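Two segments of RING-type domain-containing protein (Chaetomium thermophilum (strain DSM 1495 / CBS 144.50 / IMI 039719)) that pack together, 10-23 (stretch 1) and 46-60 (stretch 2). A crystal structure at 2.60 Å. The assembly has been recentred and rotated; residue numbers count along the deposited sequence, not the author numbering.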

# COMPACT_ATOMS: atom_id res chain seq x y z
N GLU C 10 -6.94 18.86 -5.17
CA GLU C 10 -6.78 19.18 -3.76
C GLU C 10 -7.86 18.50 -2.93
O GLU C 10 -9.05 18.58 -3.25
CB GLU C 10 -6.84 20.70 -3.56
CG GLU C 10 -6.60 21.12 -2.11
CD GLU C 10 -6.65 22.63 -1.92
OE1 GLU C 10 -6.14 23.11 -0.90
OE2 GLU C 10 -7.20 23.32 -2.81
N PHE C 11 -7.43 17.81 -1.88
CA PHE C 11 -8.35 17.14 -0.96
C PHE C 11 -8.69 18.09 0.18
O PHE C 11 -7.81 18.50 0.94
CB PHE C 11 -7.74 15.85 -0.42
CG PHE C 11 -8.51 15.26 0.73
CD1 PHE C 11 -9.73 14.65 0.51
CD2 PHE C 11 -8.01 15.32 2.02
CE1 PHE C 11 -10.45 14.11 1.57
CE2 PHE C 11 -8.72 14.79 3.07
CZ PHE C 11 -9.94 14.18 2.85
N VAL C 12 -9.97 18.43 0.30
CA VAL C 12 -10.46 19.29 1.38
C VAL C 12 -11.52 18.53 2.15
O VAL C 12 -12.64 18.36 1.65
CB VAL C 12 -11.01 20.62 0.83
CG1 VAL C 12 -9.86 21.58 0.55
CG2 VAL C 12 -11.83 20.39 -0.43
N PRO C 13 -11.24 18.05 3.37
CA PRO C 13 -12.24 17.27 4.10
C PRO C 13 -13.50 18.07 4.35
O PRO C 13 -13.48 19.29 4.47
CB PRO C 13 -11.52 16.91 5.41
CG PRO C 13 -10.45 17.93 5.56
CD PRO C 13 -10.01 18.25 4.16
N SER C 14 -14.63 17.35 4.42
CA SER C 14 -15.94 17.96 4.53
C SER C 14 -16.49 17.94 5.96
O SER C 14 -17.00 18.95 6.44
CB SER C 14 -16.93 17.26 3.59
OG SER C 14 -16.49 17.33 2.25
N ARG C 15 -16.38 16.80 6.64
CA ARG C 15 -17.00 16.62 7.95
C ARG C 15 -16.02 16.79 9.10
O ARG C 15 -16.42 16.69 10.26
CB ARG C 15 -17.64 15.24 8.04
CG ARG C 15 -18.64 14.94 6.94
CD ARG C 15 -19.63 13.86 7.36
NE ARG C 15 -20.48 13.46 6.24
CZ ARG C 15 -20.12 12.58 5.31
NH1 ARG C 15 -18.92 12.01 5.34
NH2 ARG C 15 -20.96 12.27 4.33
N TYR C 16 -14.74 17.04 8.82
CA TYR C 16 -13.75 17.17 9.87
C TYR C 16 -12.69 18.17 9.45
O TYR C 16 -12.56 18.53 8.28
CB TYR C 16 -13.11 15.82 10.22
CG TYR C 16 -12.14 15.30 9.18
CD1 TYR C 16 -12.58 14.53 8.11
CD2 TYR C 16 -10.78 15.58 9.27
CE1 TYR C 16 -11.70 14.05 7.16
CE2 TYR C 16 -9.90 15.10 8.33
CZ TYR C 16 -10.36 14.34 7.28
OH TYR C 16 -9.48 13.86 6.33
N ARG C 17 -11.92 18.62 10.44
CA ARG C 17 -10.83 19.57 10.24
C ARG C 17 -9.69 19.23 11.19
O ARG C 17 -9.90 19.05 12.39
CB ARG C 17 -11.33 21.00 10.46
CG ARG C 17 -11.97 21.24 11.82
CD ARG C 17 -12.71 22.57 11.85
NE ARG C 17 -13.28 22.87 13.16
CZ ARG C 17 -14.49 22.49 13.55
NH1 ARG C 17 -15.28 21.79 12.73
NH2 ARG C 17 -14.93 22.80 14.76
N VAL C 18 -8.48 19.16 10.64
CA VAL C 18 -7.28 18.80 11.40
C VAL C 18 -6.70 20.10 11.94
O VAL C 18 -6.04 20.85 11.22
CB VAL C 18 -6.27 18.04 10.54
CG1 VAL C 18 -4.98 17.81 11.31
CG2 VAL C 18 -6.86 16.71 10.08
N ARG C 19 -6.94 20.36 13.23
CA ARG C 19 -6.48 21.58 13.87
C ARG C 19 -5.30 21.30 14.79
O ARG C 19 -4.98 20.15 15.10
CB ARG C 19 -7.63 22.26 14.64
CG ARG C 19 -8.50 21.35 15.50
CD ARG C 19 -9.96 21.40 15.06
NE ARG C 19 -10.88 21.08 16.15
CZ ARG C 19 -11.38 19.88 16.40
NH1 ARG C 19 -12.21 19.71 17.42
NH2 ARG C 19 -11.07 18.84 15.63
N GLU C 20 -4.66 22.39 15.22
CA GLU C 20 -3.40 22.29 15.96
C GLU C 20 -3.59 21.66 17.33
O GLU C 20 -2.64 21.07 17.87
CB GLU C 20 -2.78 23.68 16.08
CG GLU C 20 -1.48 23.74 16.87
CD GLU C 20 -0.93 25.16 16.95
OE1 GLU C 20 -0.38 25.52 18.02
OE2 GLU C 20 -1.05 25.91 15.96
N GLU C 21 -4.78 21.76 17.91
CA GLU C 21 -4.99 21.28 19.27
C GLU C 21 -5.08 19.76 19.38
O GLU C 21 -5.05 19.24 20.49
CB GLU C 21 -6.27 21.89 19.86
CG GLU C 21 -7.55 21.38 19.22
CD GLU C 21 -8.79 22.07 19.75
OE1 GLU C 21 -9.14 23.15 19.23
OE2 GLU C 21 -9.41 21.53 20.69
N LEU C 22 -5.19 19.05 18.26
CA LEU C 22 -5.29 17.60 18.31
C LEU C 22 -3.97 16.99 18.78
O LEU C 22 -2.90 17.33 18.26
CB LEU C 22 -5.67 17.05 16.93
CG LEU C 22 -7.03 17.48 16.39
CD1 LEU C 22 -7.23 16.99 14.97
CD2 LEU C 22 -8.15 16.97 17.28
N ASN C 23 -4.06 16.10 19.76
CA ASN C 23 -2.90 15.36 20.23
C ASN C 23 -3.38 14.20 21.10
O ASN C 23 -4.51 14.21 21.60
CB ASN C 23 -1.93 16.25 21.02
CG ASN C 23 -0.56 15.60 21.20
OD1 ASN C 23 -0.17 14.73 20.43
ND2 ASN C 23 0.17 16.03 22.22
N TYR C 46 0.80 12.03 10.79
CA TYR C 46 0.12 10.92 11.46
C TYR C 46 -1.27 11.34 11.92
O TYR C 46 -2.25 10.62 11.71
CB TYR C 46 0.96 10.43 12.64
CG TYR C 46 0.25 9.40 13.51
CD1 TYR C 46 0.26 8.06 13.16
CD2 TYR C 46 -0.40 9.77 14.67
CE1 TYR C 46 -0.37 7.11 13.94
CE2 TYR C 46 -1.04 8.83 15.47
CZ TYR C 46 -1.02 7.50 15.09
OH TYR C 46 -1.65 6.55 15.87
N ILE C 47 -1.38 12.50 12.58
CA ILE C 47 -2.68 12.99 13.01
C ILE C 47 -3.60 13.16 11.81
O ILE C 47 -4.78 12.79 11.85
CB ILE C 47 -2.52 14.31 13.78
CG1 ILE C 47 -1.68 14.10 15.04
CG2 ILE C 47 -3.89 14.88 14.14
CD1 ILE C 47 -1.29 15.38 15.76
N SER C 48 -3.08 13.73 10.72
CA SER C 48 -3.87 13.87 9.50
C SER C 48 -4.27 12.51 8.94
O SER C 48 -5.36 12.36 8.39
CB SER C 48 -3.09 14.66 8.46
OG SER C 48 -2.66 15.90 8.97
N ARG C 49 -3.39 11.51 9.08
CA ARG C 49 -3.70 10.18 8.58
C ARG C 49 -4.80 9.52 9.40
O ARG C 49 -5.70 8.88 8.84
CB ARG C 49 -2.42 9.33 8.60
CG ARG C 49 -2.55 7.92 8.05
CD ARG C 49 -1.17 7.39 7.66
NE ARG C 49 -1.06 5.94 7.77
CZ ARG C 49 -1.55 5.07 6.89
NH1 ARG C 49 -1.38 3.77 7.08
NH2 ARG C 49 -2.22 5.50 5.83
N ALA C 50 -4.77 9.69 10.72
CA ALA C 50 -5.79 9.10 11.58
C ALA C 50 -7.15 9.75 11.35
O ALA C 50 -8.16 9.06 11.20
CB ALA C 50 -5.38 9.21 13.04
N MET C 51 -7.18 11.08 11.31
CA MET C 51 -8.45 11.79 11.16
C MET C 51 -9.14 11.44 9.85
O MET C 51 -10.36 11.29 9.80
CB MET C 51 -8.21 13.30 11.26
CG MET C 51 -7.80 13.77 12.64
SD MET C 51 -9.12 13.63 13.86
CE MET C 51 -10.05 15.12 13.51
N PHE C 52 -8.37 11.30 8.77
CA PHE C 52 -8.96 10.91 7.49
C PHE C 52 -9.62 9.54 7.59
O PHE C 52 -10.79 9.38 7.25
CB PHE C 52 -7.89 10.91 6.40
CG PHE C 52 -8.38 10.43 5.07
CD1 PHE C 52 -9.12 11.26 4.25
CD2 PHE C 52 -8.10 9.14 4.64
CE1 PHE C 52 -9.57 10.82 3.02
CE2 PHE C 52 -8.55 8.70 3.41
CZ PHE C 52 -9.29 9.54 2.60
N GLU C 53 -8.87 8.55 8.08
CA GLU C 53 -9.41 7.20 8.16
C GLU C 53 -10.57 7.12 9.14
O GLU C 53 -11.44 6.25 8.99
CB GLU C 53 -8.30 6.23 8.56
CG GLU C 53 -7.18 6.14 7.52
CD GLU C 53 -6.00 5.30 7.97
OE1 GLU C 53 -6.09 4.68 9.05
OE2 GLU C 53 -4.99 5.26 7.25
N ALA C 54 -10.61 8.01 10.13
CA ALA C 54 -11.71 8.01 11.09
C ALA C 54 -13.02 8.49 10.46
O ALA C 54 -14.10 8.11 10.92
CB ALA C 54 -11.37 8.88 12.30
N PHE C 55 -12.93 9.32 9.42
CA PHE C 55 -14.11 9.85 8.75
C PHE C 55 -14.26 9.39 7.31
O PHE C 55 -15.32 9.60 6.72
CB PHE C 55 -14.10 11.39 8.78
CG PHE C 55 -14.33 11.97 10.14
CD1 PHE C 55 -13.28 12.16 11.02
CD2 PHE C 55 -15.61 12.35 10.54
CE1 PHE C 55 -13.49 12.70 12.28
CE2 PHE C 55 -15.83 12.89 11.79
CZ PHE C 55 -14.77 13.07 12.66
N ALA C 56 -13.23 8.77 6.73
CA ALA C 56 -13.30 8.35 5.33
C ALA C 56 -14.38 7.30 5.15
O ALA C 56 -14.28 6.19 5.70
CB ALA C 56 -11.95 7.82 4.88
N GLY C 57 -15.40 7.63 4.37
CA GLY C 57 -16.49 6.71 4.12
C GLY C 57 -17.48 6.59 5.25
O GLY C 57 -18.09 5.53 5.43
N LEU C 58 -17.68 7.65 6.03
CA LEU C 58 -18.64 7.59 7.13
C LEU C 58 -20.06 7.45 6.60
O LEU C 58 -20.89 6.77 7.21
CB LEU C 58 -18.51 8.84 8.01
CG LEU C 58 -18.72 8.64 9.51
CD1 LEU C 58 -18.81 9.98 10.23
CD2 LEU C 58 -19.95 7.79 9.79
N ALA C 59 -20.35 8.09 5.47
CA ALA C 59 -21.67 8.01 4.83
C ALA C 59 -21.64 7.12 3.60
O ALA C 59 -22.46 7.28 2.69
CB ALA C 59 -22.17 9.41 4.47
N VAL C 60 -20.70 6.18 3.55
CA VAL C 60 -20.63 5.19 2.48
C VAL C 60 -21.41 3.97 2.96
O VAL C 60 -20.93 3.20 3.80
CB VAL C 60 -19.18 4.85 2.12
CG1 VAL C 60 -19.13 3.59 1.27
CG2 VAL C 60 -18.53 6.01 1.39

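Residues 10-23 run without regular helix or strand alongside a helix that covers 46-55 of the second stretch. The helix carries backbone hydrogen bonds such as Met-51 N to Ile-47 O (3.0 Å) and Ala-54 N to Ala-50 O (2.9 Å). Ala-56 is the first residue to leave helical angles, and it lies within a type II turn from Phe-55 to Leu-58, closed by Leu-58 N to Phe-55 O at 3.1 Å; Gly-57 in this turn has a positive phi of 78°, which favours glycine. The first stretch has its own type I turn, Arg-19 to Leu-22. The two stretches, parts of one chain, run in opposite directions: CA of Val-18 lies 6.3 Å from CA of Ser-48, and CA of Arg-15 lies 7.4 Å from CA of Phe-55.

No hydrogen bond joins the stretches; the 676 Å² they bury together rests on packing. Tyr-16 is central. Its CB sits over the face of the Phe-55 ring, 3.8 Å from the centroid and 14° off the normal, a CH-pi contact. The two rings are near parallel (20°) but slid apart, so they barely overlap. Farther out, Tyr-16 OH comes within 3.2 Å of Phe-52 CA, and Tyr-16 CE2 touches Met-51 CB at 3.8 Å. Phe-52 also turns its edge toward the face of Phe-11, with planes at 81° and Phe-11 CZ 3.3 Å from Phe-52 CD1.

Toward the N-terminal end of the second stretch the contact becomes aliphatic. Val-18 CG2 meets Met-51 CB at 3.9 Å, while Leu-22 CD1 reaches Met-51 CE at 3.7 Å and Leu-22 CB lies 4.0 Å from Ile-47 CG2. At the other end, the extended Arg-15 side chain brings NH2 to 3.1 Å from Ala-59 CB; its NH1 and NH2 are hydrogen-bonded elsewhere in the structure.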